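Local atomic coordinates of SAM-dependent methyltransferase (Exiguobacterium sibiricum 255-15, PDB entry 3D2L), a protein that probably transfers methyl groups from S-adenosylmethionine to an unspecified acceptor, using a Rossmann-like methyltransferase domain. Residues A[22-27]-A[52-57]; A[29-34]-A[132-137]; A[36-41]-A[91-96]; A[222-227]-A[233-238]. All blocks are in the same frame, centred on the assembly; numbering follows the deposited sequence.

How the contacts relate
All four contacts reach the seven-stranded sheet of a Rossmann-like methyltransferase. Across it their strands come in the order 56-61 (contact 1), 36-40 (contact 3), 131-138 (contact 2) and 235-242 (contact 4), with 97-102 between the second and third. Along the chain, the segments of contact 1 alternate with those of contacts 2 and 3, contact 3 falls within the span of contact 2, and contact 4 follows them all. Contacts 1 and 2, centres about 8 Å apart, share helix 20-30. Contact 3 draws the loop before strand 97-102 against strand 36-40; contact 4 pins the two ends of the loop between strands 215-222 and 235-242. Together they tie helix, loops and sheet into one domain.

Contact 1: residues A[22-27]-A[52-57]; sequences EWVAWV and ADHYEV
Helix 20-30 passes the loop that enters strand 56-61 with Val24 and His54 as the nearest backbone positions, their CA atoms 9.2 Å apart, a spacing bridged by side chains. Two valines one turn apart on the helix, Val24 and Val27, meet His54 and Tyr55, consecutive residues of the loop. The tighter pair is Val27 with Tyr55: the methyl CG1 of Val27 approaches the phenol end of the ring obliquely, 3.8 Å from Tyr55 CE2 and 3.6 Å from Tyr55 OH. Val27 CG1 lies opposite its own backbone N (chi1 175°), which turns this branch to the tyrosine. Val24 CG1 comes 4.1 Å from His54 CD2, the two side chains crossing at about a right angle, a looser touch at a partly exposed place. Beta-branched valine suits the helix face because its short, stiff branches fill the space beside a ring with little freedom to lose. Ile37 of strand 36-40 touches both Val27 and Tyr55 and so seats the helix on the Rossmann-like sheet, while Leu50 and Leu51 pack on Val24 and join it to helix 46-51. The phenol oxygen makes its hydrogen bond with the carbonyl oxygen of Val31. The chemistry thus divides along Tyr55: its carbon ring joins the apolar packing, whereas its buried hydroxyl has a polar partner in the backbone of Val31.

Contact 2: residues A[29-34]-A[132-137]; sequences EQVEPG and KLLFDV
Leu134 splits its two methyls between Gln30 and Val31, on the path from helix 20-30 into the Rossmann-like sheet. CD2 of Leu134 lies 3.8 Å from CG of Gln30, against the aliphatic part of the glutamine, and CD1 lies 4.0 Å from CG2 of Val31. In Gln30, CG stands anti to the carbonyl carbon (chi1 -44°), which sets CB and CG beside the leucine methyl, and the bend at chi2 then turns the amide; the residue is apolar at its base and polar at its end, which suits a partly exposed place. Leucine's forked end fits this buried strand position because it can serve two neighbours at once. Behind this layer, Ala99 of the adjacent strand 97-102 backs Val31, and Val239 of strand 235-242 touches both Gln30 and Lys132, while backbone hydrogen bonding between Leu134 and Ile100 fixes the strand in the sheet. Lys132, at the more open end, lays its aliphatic chain beside the backbone of Gln30, with CD 3.8 Å from the carbonyl O of Gln30.

Contact 3: residues A[36-41]-A[91-96]; sequences RIADIG and LELPEP
Arg36 reaches over to Pro96, and two apolar pairs follow it along strand 36-40: Ala38 with Leu93 and Ile40 with Leu91. The arginine chain runs straight through CG and CD and then bends at its third torsion (chi3 -53°), bringing NE to 2.8 Å from the carbonyl O of Pro96. That bond is fairly straight, 158° at the hydrogen; the oxygen lies near the guanidinium plane at its edge, although NE stands well above the carbonyl plane. NH2 meanwhile lies 3.8 Å from CG of the proline ring. An alanine here would remove this donor and is likely to leave the Pro96 carbonyl without its arginine mate and the loop end less firmly tied. Ile40 places CG1 between its backbone N and carbonyl carbon (chi1 75°), a rotamer that lets both of its methyls meet CD1 of Leu91, Ile40 CD1 at 3.7 Å and Ile40 CG2 at 3.8 Å. Ala38 CB comes 3.7 Å from Leu93 CD1; its small methyl suits an interior strand approached by a leucine. Leu126 of helix 113-126 packs on both leucines. Here, in a Rossmann-like methyltransferase fold, the loop before strand 97-102 packs on the Ala38 and Ile40 face of the strand.

Contact 4: residues A[222-227]-A[233-238]; sequences GDFKSD and AERIFF
The ring of Phe224 receives the edge of Phe237 on one face, in an inclined edge-to-face stack whose centroids are 4.7 Å apart and whose planes meet at 57°. CZ of Phe237 stands over the centre of the Phe224 ring, while the backbone N of Asp223 lies at the edge of the Phe237 ring. The carboxylate of Asp223 is the other flat group, and it grips two consecutive amides. Its OD1 accepts from Arg235 N at 2.8 Å, on the syn side but 28° out of the carboxylate plane, and also from Glu234 N; OD2 takes Glu234 N at 3.1 Å through its syn lone pair. With CG beside its own backbone N (chi1 -63°), the short aspartate reaches both. Replacing it with an alanine would probably leave the amides of Glu234 and Arg235 without these acceptors and let the loop before the strand shift. The backbone adds Asp223 N to Arg235 O, 2.8 Å and nearly straight. Gly222 opens a type I' turn and faces Ile236 in an antiparallel non-hydrogen-bonded pair; a CB here would probably sit tight against Ala233 CB. Trp23 and Trp26 of helix 20-30 extend the aromatic packing, meeting Phe224 and Phe237 respectively. Arg235 turns its guanidinium to Asp136 and Asp105, and its strand lies between strands 131-138 and 215-222, the latter at the sheet's edge.

Contact 1: residues A[22-27]-A[52-57]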
loop_
_atom_site.group_PDB
_atom_site.type_symbol
_atom_site.label_atom_id
_atom_site.label_comp_id
_atom_site.label_asym_id
_atom_site.label_seq_id
_atom_site.Cartn_x
_atom_site.Cartn_y
_atom_site.Cartn_z
ATOM N N GLU A 22 4.187 -12.683 -1.265
ATOM C CA GLU A 22 2.915 -13.065 -1.866
ATOM C C GLU A 22 2.376 -11.930 -2.759
ATOM O O GLU A 22 1.750 -12.180 -3.796
ATOM C CB GLU A 22 1.901 -13.365 -0.779
ATOM C CG GLU A 22 2.212 -14.592 0.049
ATOM C CD GLU A 22 1.486 -15.820 -0.443
ATOM O OE1 GLU A 22 0.230 -15.755 -0.571
ATOM O OE2 GLU A 22 2.163 -16.854 -0.654
ATOM N N TRP A 23 2.585 -10.686 -2.356
ATOM C CA TRP A 23 2.178 -9.567 -3.227
ATOM C C TRP A 23 3.059 -9.527 -4.463
ATOM O O TRP A 23 2.579 -9.300 -5.562
ATOM C CB TRP A 23 2.269 -8.218 -2.518
ATOM C CG TRP A 23 1.137 -7.871 -1.620
ATOM C CD1 TRP A 23 0.071 -7.074 -1.930
ATOM C CD2 TRP A 23 0.967 -8.255 -0.252
ATOM N NE1 TRP A 23 -0.770 -6.980 -0.856
ATOM C CE2 TRP A 23 -0.228 -7.657 0.201
ATOM C CE3 TRP A 23 1.709 -9.046 0.640
ATOM C CZ2 TRP A 23 -0.703 -7.821 1.507
ATOM C CZ3 TRP A 23 1.236 -9.205 1.946
ATOM C CH2 TRP A 23 0.053 -8.593 2.363
ATOM N N VAL A 24 4.356 -9.750 -4.270
ATOM C CA VAL A 24 5.318 -9.743 -5.362
ATOM C C VAL A 24 5.016 -10.869 -6.336
ATOM O O VAL A 24 5.060 -10.655 -7.554
ATOM C CB VAL A 24 6.777 -9.838 -4.831
ATOM C CG1 VAL A 24 7.769 -9.965 -5.971
ATOM C CG2 VAL A 24 7.080 -8.622 -4.004
ATOM N N ALA A 25 4.670 -12.056 -5.831
ATOM C CA ALA A 25 4.348 -13.175 -6.717
ATOM C C ALA A 25 3.148 -12.822 -7.596
ATOM O O ALA A 25 3.096 -13.186 -8.765
ATOM C CB ALA A 25 4.118 -14.487 -5.914
ATOM N N TRP A 26 2.216 -12.046 -7.043
ATOM C CA TRP A 26 1.026 -11.584 -7.775
ATOM C C TRP A 26 1.383 -10.567 -8.863
ATOM O O TRP A 26 0.915 -10.664 -9.991
ATOM C CB TRP A 26 0.005 -11.003 -6.779
ATOM C CG TRP A 26 -1.149 -10.283 -7.414
ATOM C CD1 TRP A 26 -2.075 -10.811 -8.231
ATOM C CD2 TRP A 26 -1.501 -8.912 -7.241
ATOM N NE1 TRP A 26 -2.962 -9.856 -8.621
ATOM C CE2 TRP A 26 -2.644 -8.677 -8.030
ATOM C CE3 TRP A 26 -0.956 -7.855 -6.516
ATOM C CZ2 TRP A 26 -3.288 -7.439 -8.083
ATOM C CZ3 TRP A 26 -1.597 -6.600 -6.578
ATOM C CH2 TRP A 26 -2.759 -6.417 -7.357
ATOM N N VAL A 27 2.242 -9.612 -8.534
ATOM C CA VAL A 27 2.686 -8.620 -9.504
ATOM C C VAL A 27 3.358 -9.382 -10.668
ATOM O O VAL A 27 3.107 -9.080 -11.826
ATOM C CB VAL A 27 3.616 -7.529 -8.876
ATOM C CG1 VAL A 27 4.183 -6.558 -9.970
ATOM C CG2 VAL A 27 2.882 -6.716 -7.741
ATOM N N ALA A 52 12.266 -4.735 -6.770
ATOM C CA ALA A 52 13.528 -4.312 -7.450
ATOM C C ALA A 52 14.376 -5.513 -7.915
ATOM O O ALA A 52 15.246 -5.382 -8.790
ATOM C CB ALA A 52 14.346 -3.425 -6.547
ATOM N N ASP A 53 14.111 -6.680 -7.339
ATOM C CA ASP A 53 14.791 -7.886 -7.776
ATOM C C ASP A 53 14.236 -8.421 -9.098
ATOM O O ASP A 53 14.815 -9.310 -9.675
ATOM C CB ASP A 53 14.754 -8.946 -6.683
ATOM C CG ASP A 53 15.540 -8.527 -5.464
ATOM O OD1 ASP A 53 16.415 -7.641 -5.577
ATOM O OD2 ASP A 53 15.304 -9.093 -4.389
ATOM N N HIS A 54 13.141 -7.856 -9.604
ATOM C CA HIS A 54 12.543 -8.340 -10.843
ATOM C C HIS A 54 12.246 -7.278 -11.866
ATOM O O HIS A 54 12.049 -7.599 -13.038
ATOM C CB HIS A 54 11.225 -9.063 -10.517
ATOM C CG HIS A 54 11.388 -10.143 -9.496
ATOM N ND1 HIS A 54 11.842 -11.407 -9.817
ATOM C CD2 HIS A 54 11.199 -10.139 -8.158
ATOM C CE1 HIS A 54 11.911 -12.136 -8.718
ATOM N NE2 HIS A 54 11.542 -11.389 -7.695
ATOM N N TYR A 55 12.243 -6.027 -11.416
ATOM C CA TYR A 55 11.802 -4.890 -12.211
ATOM C C TYR A 55 12.716 -3.686 -11.988
ATOM O O TYR A 55 13.474 -3.653 -11.020
ATOM C CB TYR A 55 10.410 -4.485 -11.722
ATOM C CG TYR A 55 9.338 -5.525 -11.838
ATOM C CD1 TYR A 55 8.761 -5.804 -13.078
ATOM C CD2 TYR A 55 8.843 -6.208 -10.706
ATOM C CE1 TYR A 55 7.800 -6.775 -13.218
ATOM C CE2 TYR A 55 7.830 -7.156 -10.845
ATOM C CZ TYR A 55 7.307 -7.422 -12.109
ATOM O OH TYR A 55 6.307 -8.353 -12.297
ATOM N N GLU A 56 12.675 -2.718 -12.908
ATOM C CA GLU A 56 13.309 -1.413 -12.685
ATOM C C GLU A 56 12.252 -0.633 -11.885
ATOM O O GLU A 56 11.275 -0.198 -12.445
ATOM C CB GLU A 56 13.612 -0.692 -14.000
ATOM C CG GLU A 56 14.381 -1.544 -15.041
ATOM C CD GLU A 56 15.754 -2.008 -14.551
ATOM O OE1 GLU A 56 16.488 -1.159 -13.986
ATOM O OE2 GLU A 56 16.098 -3.212 -14.754
ATOM N N VAL A 57 12.469 -0.420 -10.587
ATOM C CA VAL A 57 11.443 0.155 -9.715
ATOM C C VAL A 57 11.786 1.508 -9.164
ATOM O O VAL A 57 12.947 1.821 -8.876
ATOM C CB VAL A 57 11.135 -0.825 -8.503
ATOM C CG1 VAL A 57 9.816 -0.431 -7.763
ATOM C CG2 VAL A 57 11.007 -2.211 -9.001
#

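Contact 2: residues A[29-34]-A[132-137]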
loop_
_atom_site.group_PDB
_atom_site.type_symbol
_atom_site.label_atom_id
_atom_site.label_comp_id
_atom_site.label_asym_id
_atom_site.label_seq_id
_atom_site.Cartn_x
_atom_site.Cartn_y
_atom_site.Cartn_z
ATOM N N GLU A 29 2.692 -12.171 -11.906
ATOM C CA GLU A 29 1.672 -12.761 -12.775
ATOM C C GLU A 29 1.065 -11.773 -13.742
ATOM O O GLU A 29 0.482 -12.188 -14.743
ATOM C CB GLU A 29 0.520 -13.334 -11.949
ATOM C CG GLU A 29 0.939 -14.394 -10.967
ATOM C CD GLU A 29 -0.236 -14.900 -10.111
ATOM O OE1 GLU A 29 -1.252 -14.162 -9.946
ATOM O OE2 GLU A 29 -0.111 -16.038 -9.599
ATOM N N GLN A 30 1.167 -10.475 -13.438
ATOM C CA GLN A 30 0.568 -9.430 -14.251
ATOM C C GLN A 30 1.512 -8.562 -15.037
ATOM O O GLN A 30 1.085 -8.006 -16.041
ATOM C CB GLN A 30 -0.256 -8.451 -13.375
ATOM C CG GLN A 30 -1.122 -9.096 -12.362
ATOM C CD GLN A 30 -2.075 -10.092 -12.945
ATOM O OE1 GLN A 30 -2.498 -9.976 -14.099
ATOM N NE2 GLN A 30 -2.430 -11.093 -12.142
ATOM N N VAL A 31 2.763 -8.415 -14.589
ATOM C CA VAL A 31 3.711 -7.499 -15.239
ATOM C C VAL A 31 4.961 -8.268 -15.511
ATOM O O VAL A 31 5.513 -8.842 -14.586
ATOM C CB VAL A 31 4.019 -6.253 -14.334
ATOM C CG1 VAL A 31 5.032 -5.259 -15.024
ATOM C CG2 VAL A 31 2.712 -5.554 -13.944
ATOM N N GLU A 32 5.385 -8.315 -16.779
ATOM C CA GLU A 32 6.593 -9.076 -17.165
ATOM C C GLU A 32 7.824 -8.589 -16.432
ATOM O O GLU A 32 8.050 -7.377 -16.345
ATOM C CB GLU A 32 6.901 -8.978 -18.665
ATOM C CG GLU A 32 5.924 -9.665 -19.603
ATOM C CD GLU A 32 4.615 -8.898 -19.800
ATOM O OE1 GLU A 32 4.379 -7.886 -19.076
ATOM O OE2 GLU A 32 3.825 -9.315 -20.694
ATOM N N PRO A 33 8.641 -9.528 -15.904
ATOM C CA PRO A 33 9.841 -9.067 -15.259
ATOM C C PRO A 33 10.671 -8.227 -16.188
ATOM O O PRO A 33 10.573 -8.380 -17.395
ATOM C CB PRO A 33 10.539 -10.368 -14.855
ATOM C CG PRO A 33 9.389 -11.310 -14.632
ATOM C CD PRO A 33 8.453 -10.985 -15.736
ATOM N N GLY A 34 11.448 -7.310 -15.638
ATOM C CA GLY A 34 12.294 -6.430 -16.462
ATOM C C GLY A 34 11.641 -5.092 -16.792
ATOM O O GLY A 34 12.316 -4.139 -17.167
ATOM N N LYS A 132 -0.118 -1.061 -16.862
ATOM C CA LYS A 132 -1.029 -1.621 -15.885
ATOM C C LYS A 132 -1.032 -0.869 -14.581
ATOM O O LYS A 132 -0.033 -0.271 -14.215
ATOM C CB LYS A 132 -0.691 -3.089 -15.627
ATOM C CG LYS A 132 -0.863 -3.960 -16.899
ATOM C CD LYS A 132 -1.456 -5.292 -16.604
ATOM C CE LYS A 132 -1.996 -5.954 -17.857
ATOM N NZ LYS A 132 -0.912 -6.190 -18.842
ATOM N N LEU A 133 -2.178 -0.895 -13.906
ATOM C CA LEU A 133 -2.369 -0.357 -12.588
ATOM C C LEU A 133 -2.851 -1.526 -11.740
ATOM O O LEU A 133 -3.874 -2.154 -12.052
ATOM C CB LEU A 133 -3.396 0.788 -12.541
ATOM C CG LEU A 133 -3.826 1.300 -11.168
ATOM C CD1 LEU A 133 -2.588 1.836 -10.305
ATOM C CD2 LEU A 133 -4.920 2.362 -11.313
ATOM N N LEU A 134 -2.088 -1.815 -10.682
ATOM C CA LEU A 134 -2.372 -2.888 -9.748
ATOM C C LEU A 134 -2.490 -2.328 -8.354
ATOM O O LEU A 134 -1.650 -1.555 -7.945
ATOM C CB LEU A 134 -1.233 -3.907 -9.727
ATOM C CG LEU A 134 -1.064 -4.876 -10.883
ATOM C CD1 LEU A 134 -0.588 -4.142 -12.104
ATOM C CD2 LEU A 134 -0.053 -5.973 -10.478
ATOM N N PHE A 135 -3.524 -2.732 -7.625
ATOM C CA PHE A 135 -3.695 -2.349 -6.233
ATOM C C PHE A 135 -4.585 -3.358 -5.506
ATOM O O PHE A 135 -5.414 -4.041 -6.101
ATOM C CB PHE A 135 -4.279 -0.918 -6.028
ATOM C CG PHE A 135 -5.683 -0.719 -6.590
ATOM C CD1 PHE A 135 -6.805 -0.948 -5.817
ATOM C CD2 PHE A 135 -5.870 -0.289 -7.885
ATOM C CE1 PHE A 135 -8.075 -0.759 -6.320
ATOM C CE2 PHE A 135 -7.153 -0.080 -8.381
ATOM C CZ PHE A 135 -8.237 -0.326 -7.612
ATOM N N ASP A 136 -4.391 -3.431 -4.195
ATOM C CA ASP A 136 -5.202 -4.287 -3.332
ATOM C C ASP A 136 -5.745 -3.427 -2.198
ATOM O O ASP A 136 -5.052 -2.503 -1.687
ATOM C CB ASP A 136 -4.409 -5.477 -2.785
ATOM C CG ASP A 136 -3.149 -5.045 -2.039
ATOM O OD1 ASP A 136 -2.148 -4.656 -2.694
ATOM O OD2 ASP A 136 -3.161 -5.139 -0.797
ATOM N N VAL A 137 -6.998 -3.711 -1.837
ATOM C CA VAL A 137 -7.721 -2.928 -0.828
ATOM C C VAL A 137 -8.512 -3.808 0.098
ATOM O O VAL A 137 -8.756 -4.979 -0.195
ATOM C CB VAL A 137 -8.720 -1.900 -1.474
ATOM C CG1 VAL A 137 -7.982 -0.715 -2.130
ATOM C CG2 VAL A 137 -9.670 -2.574 -2.465
#

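Contact 3: residues A[36-41]-A[91-96]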
loop_
_atom_site.group_PDB
_atom_site.type_symbol
_atom_site.label_atom_id
_atom_site.label_comp_id
_atom_site.label_asym_id
_atom_site.label_seq_id
_atom_site.Cartn_x
_atom_site.Cartn_y
_atom_site.Cartn_z
ATOM N N ARG A 36 9.378 -1.541 -16.065
ATOM C CA ARG A 36 9.548 -0.379 -15.210
ATOM C C ARG A 36 8.277 -0.175 -14.444
ATOM O O ARG A 36 7.217 -0.095 -15.047
ATOM C CB ARG A 36 9.878 0.876 -16.023
ATOM C CG ARG A 36 11.166 0.732 -16.828
ATOM C CD ARG A 36 11.505 1.964 -17.702
ATOM N NE ARG A 36 10.399 2.366 -18.577
ATOM C CZ ARG A 36 9.989 1.698 -19.659
ATOM N NH1 ARG A 36 10.573 0.555 -20.037
ATOM N NH2 ARG A 36 8.960 2.172 -20.364
ATOM N N ILE A 37 8.419 -0.130 -13.123
ATOM C CA ILE A 37 7.315 0.019 -12.183
ATOM C C ILE A 37 7.505 1.169 -11.198
ATOM O O ILE A 37 8.605 1.398 -10.677
ATOM C CB ILE A 37 7.090 -1.261 -11.302
ATOM C CG1 ILE A 37 6.716 -2.465 -12.162
ATOM C CG2 ILE A 37 5.989 -1.030 -10.245
ATOM C CD1 ILE A 37 6.179 -3.668 -11.367
ATOM N N ALA A 38 6.423 1.897 -10.973
ATOM C CA ALA A 38 6.360 2.904 -9.920
ATOM C C ALA A 38 5.503 2.281 -8.812
ATOM O O ALA A 38 4.324 1.936 -9.012
ATOM C CB ALA A 38 5.761 4.214 -10.427
ATOM N N ASP A 39 6.111 2.087 -7.657
ATOM C CA ASP A 39 5.421 1.525 -6.471
ATOM C C ASP A 39 5.124 2.697 -5.578
ATOM O O ASP A 39 6.022 3.292 -4.964
ATOM C CB ASP A 39 6.313 0.512 -5.776
ATOM C CG ASP A 39 5.620 -0.189 -4.617
ATOM O OD1 ASP A 39 4.395 -0.493 -4.734
ATOM O OD2 ASP A 39 6.327 -0.437 -3.610
ATOM N N ILE A 40 3.853 3.025 -5.500
ATOM C CA ILE A 40 3.417 4.206 -4.826
ATOM C C ILE A 40 2.787 3.934 -3.456
ATOM O O ILE A 40 2.163 2.945 -3.236
ATOM C CB ILE A 40 2.587 5.099 -5.759
ATOM C CG1 ILE A 40 1.230 4.534 -5.970
ATOM C CG2 ILE A 40 3.269 5.258 -7.151
ATOM C CD1 ILE A 40 0.508 5.204 -7.043
ATOM N N GLY A 41 3.003 4.840 -2.532
ATOM C CA GLY A 41 2.606 4.647 -1.146
ATOM C C GLY A 41 3.416 3.498 -0.575
ATOM O O GLY A 41 2.922 2.670 0.191
ATOM N N LEU A 91 1.046 12.223 -8.761
ATOM C CA LEU A 91 2.315 11.640 -9.187
ATOM C C LEU A 91 2.886 12.361 -10.364
ATOM O O LEU A 91 2.164 12.803 -11.254
ATOM C CB LEU A 91 2.185 10.201 -9.645
ATOM C CG LEU A 91 1.717 9.194 -8.641
ATOM C CD1 LEU A 91 1.643 7.872 -9.392
ATOM C CD2 LEU A 91 2.719 9.189 -7.475
ATOM N N GLU A 92 4.203 12.424 -10.399
ATOM C CA GLU A 92 4.847 13.037 -11.525
ATOM C C GLU A 92 6.255 12.495 -11.611
ATOM O O GLU A 92 7.106 12.810 -10.777
ATOM C CB GLU A 92 4.797 14.556 -11.417
ATOM C CG GLU A 92 5.190 15.231 -12.732
ATOM C CD GLU A 92 4.705 16.662 -12.829
ATOM O OE1 GLU A 92 4.145 17.189 -11.838
ATOM O OE2 GLU A 92 4.886 17.244 -13.904
ATOM N N LEU A 93 6.464 11.625 -12.598
ATOM C CA LEU A 93 7.754 11.009 -12.843
ATOM C C LEU A 93 8.197 11.405 -14.232
ATOM O O LEU A 93 7.375 11.543 -15.129
ATOM C CB LEU A 93 7.659 9.496 -12.681
ATOM C CG LEU A 93 7.384 9.082 -11.236
ATOM C CD1 LEU A 93 6.961 7.635 -11.161
ATOM C CD2 LEU A 93 8.616 9.347 -10.323
ATOM N N PRO A 94 9.503 11.626 -14.405
ATOM C CA PRO A 94 10.031 12.053 -15.699
ATOM C C PRO A 94 10.171 10.922 -16.706
ATOM O O PRO A 94 9.902 11.124 -17.895
ATOM C CB PRO A 94 11.406 12.624 -15.339
ATOM C CG PRO A 94 11.812 11.873 -14.092
ATOM C CD PRO A 94 10.555 11.517 -13.374
ATOM N N GLU A 95 10.599 9.748 -16.238
ATOM C CA GLU A 95 10.799 8.595 -17.113
ATOM C C GLU A 95 9.513 7.778 -17.189
ATOM O O GLU A 95 8.726 7.748 -16.237
ATOM C CB GLU A 95 11.970 7.720 -16.623
ATOM C CG GLU A 95 13.326 8.452 -16.557
ATOM N N PRO A 96 9.308 7.092 -18.323
ATOM C CA PRO A 96 8.072 6.301 -18.512
ATOM C C PRO A 96 8.009 5.058 -17.635
ATOM O O PRO A 96 9.068 4.472 -17.291
ATOM C CB PRO A 96 8.138 5.894 -19.995
ATOM C CG PRO A 96 9.618 5.938 -20.357
ATOM C CD PRO A 96 10.229 7.004 -19.477
#

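Contact 4: residues A[222-227]-A[233-238]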
loop_
_atom_site.group_PDB
_atom_site.type_symbol
_atom_site.label_atom_id
_atom_site.label_comp_id
_atom_site.label_asym_id
_atom_site.label_seq_id
_atom_site.Cartn_x
_atom_site.Cartn_y
_atom_site.Cartn_z
ATOM N N GLY A 222 -9.984 -12.110 -5.007
ATOM C CA GLY A 222 -9.917 -12.096 -3.563
ATOM C C GLY A 222 -8.806 -12.912 -2.941
ATOM O O GLY A 222 -8.422 -13.988 -3.434
ATOM N N ASP A 223 -8.260 -12.342 -1.871
ATOM C CA ASP A 223 -7.277 -12.978 -0.986
ATOM C C ASP A 223 -6.156 -13.800 -1.632
ATOM O O ASP A 223 -5.903 -14.931 -1.244
ATOM C CB ASP A 223 -8.065 -13.809 0.032
ATOM C CG ASP A 223 -8.961 -12.936 0.912
ATOM O OD1 ASP A 223 -8.520 -11.830 1.265
ATOM O OD2 ASP A 223 -10.076 -13.349 1.252
ATOM N N PHE A 224 -5.468 -13.209 -2.602
ATOM C CA PHE A 224 -4.328 -13.842 -3.273
ATOM C C PHE A 224 -4.686 -15.042 -4.150
ATOM O O PHE A 224 -3.790 -15.692 -4.678
ATOM C CB PHE A 224 -3.225 -14.259 -2.270
ATOM C CG PHE A 224 -2.655 -13.128 -1.480
ATOM C CD1 PHE A 224 -1.622 -12.360 -1.996
ATOM C CD2 PHE A 224 -3.127 -12.840 -0.211
ATOM C CE1 PHE A 224 -1.091 -11.320 -1.274
ATOM C CE2 PHE A 224 -2.581 -11.812 0.518
ATOM C CZ PHE A 224 -1.563 -11.053 -0.020
ATOM N N LYS A 225 -5.975 -15.339 -4.309
ATOM C CA LYS A 225 -6.397 -16.438 -5.145
ATOM C C LYS A 225 -6.867 -15.896 -6.503
ATOM O O LYS A 225 -7.120 -14.700 -6.649
ATOM C CB LYS A 225 -7.505 -17.237 -4.459
ATOM C CG LYS A 225 -7.088 -17.910 -3.138
ATOM C CD LYS A 225 -5.933 -18.901 -3.323
ATOM N N SER A 226 -6.978 -16.800 -7.480
ATOM C CA SER A 226 -7.376 -16.481 -8.863
ATOM C C SER A 226 -8.844 -16.167 -9.041
ATOM O O SER A 226 -9.246 -15.662 -10.078
ATOM C CB SER A 226 -7.125 -17.701 -9.765
ATOM O OG SER A 226 -5.818 -18.200 -9.607
ATOM N N ASP A 227 -9.662 -16.507 -8.064
ATOM C CA ASP A 227 -11.104 -16.358 -8.210
ATOM C C ASP A 227 -11.652 -15.005 -7.758
ATOM O O ASP A 227 -11.017 -14.307 -6.988
ATOM C CB ASP A 227 -11.775 -17.458 -7.389
ATOM C CG ASP A 227 -11.246 -18.833 -7.745
ATOM O OD1 ASP A 227 -11.431 -19.248 -8.914
ATOM O OD2 ASP A 227 -10.632 -19.479 -6.862
ATOM N N ALA A 233 -14.302 -12.541 1.867
ATOM C CA ALA A 233 -12.955 -12.132 1.441
ATOM C C ALA A 233 -12.516 -10.907 2.255
ATOM O O ALA A 233 -13.323 -10.046 2.603
ATOM C CB ALA A 233 -12.931 -11.829 -0.067
ATOM N N GLU A 234 -11.236 -10.845 2.577
ATOM C CA GLU A 234 -10.699 -9.758 3.368
ATOM C C GLU A 234 -9.934 -8.718 2.529
ATOM O O GLU A 234 -9.919 -7.550 2.879
ATOM C CB GLU A 234 -9.818 -10.322 4.483
ATOM C CG GLU A 234 -10.597 -11.135 5.483
ATOM C CD GLU A 234 -9.708 -11.859 6.497
ATOM O OE1 GLU A 234 -8.490 -11.580 6.561
ATOM O OE2 GLU A 234 -10.242 -12.717 7.233
ATOM N N ARG A 235 -9.297 -9.153 1.439
ATOM C CA ARG A 235 -8.475 -8.256 0.629
ATOM C C ARG A 235 -8.818 -8.480 -0.850
ATOM O O ARG A 235 -8.835 -9.616 -1.322
ATOM C CB ARG A 235 -7.005 -8.532 0.907
ATOM C CG ARG A 235 -6.037 -7.601 0.260
ATOM C CD ARG A 235 -4.605 -7.934 0.651
ATOM N NE ARG A 235 -4.414 -7.737 2.087
ATOM C CZ ARG A 235 -4.169 -6.570 2.668
ATOM N NH1 ARG A 235 -4.022 -5.480 1.942
ATOM N NH2 ARG A 235 -4.055 -6.503 3.987
ATOM N N ILE A 236 -9.117 -7.390 -1.546
ATOM C CA ILE A 236 -9.527 -7.430 -2.946
ATOM C C ILE A 236 -8.439 -6.851 -3.841
ATOM O O ILE A 236 -7.947 -5.757 -3.610
ATOM C CB ILE A 236 -10.889 -6.766 -3.129
ATOM C CG1 ILE A 236 -11.879 -7.401 -2.139
ATOM C CG2 ILE A 236 -11.383 -6.915 -4.617
ATOM C CD1 ILE A 236 -13.304 -7.075 -2.357
ATOM N N PHE A 237 -8.056 -7.616 -4.859
ATOM C CA PHE A 237 -6.981 -7.260 -5.757
ATOM C C PHE A 237 -7.558 -6.840 -7.083
ATOM O O PHE A 237 -8.445 -7.502 -7.609
ATOM C CB PHE A 237 -6.030 -8.466 -5.943
ATOM C CG PHE A 237 -5.335 -8.881 -4.675
ATOM C CD1 PHE A 237 -6.036 -9.518 -3.667
ATOM C CD2 PHE A 237 -3.982 -8.639 -4.489
ATOM C CE1 PHE A 237 -5.404 -9.882 -2.477
ATOM C CE2 PHE A 237 -3.349 -9.016 -3.297
ATOM C CZ PHE A 237 -4.073 -9.643 -2.304
ATOM N N PHE A 238 -7.047 -5.735 -7.626
ATOM C CA PHE A 238 -7.509 -5.198 -8.917
ATOM C C PHE A 238 -6.359 -5.108 -9.875
ATOM O O PHE A 238 -5.283 -4.647 -9.500
ATOM C CB PHE A 238 -8.013 -3.780 -8.757
ATOM C CG PHE A 238 -9.276 -3.684 -7.988
ATOM C CD1 PHE A 238 -9.263 -3.814 -6.606
ATOM C CD2 PHE A 238 -10.458 -3.453 -8.637
ATOM C CE1 PHE A 238 -10.455 -3.734 -5.886
ATOM C CE2 PHE A 238 -11.652 -3.370 -7.922
ATOM C CZ PHE A 238 -11.635 -3.530 -6.565
#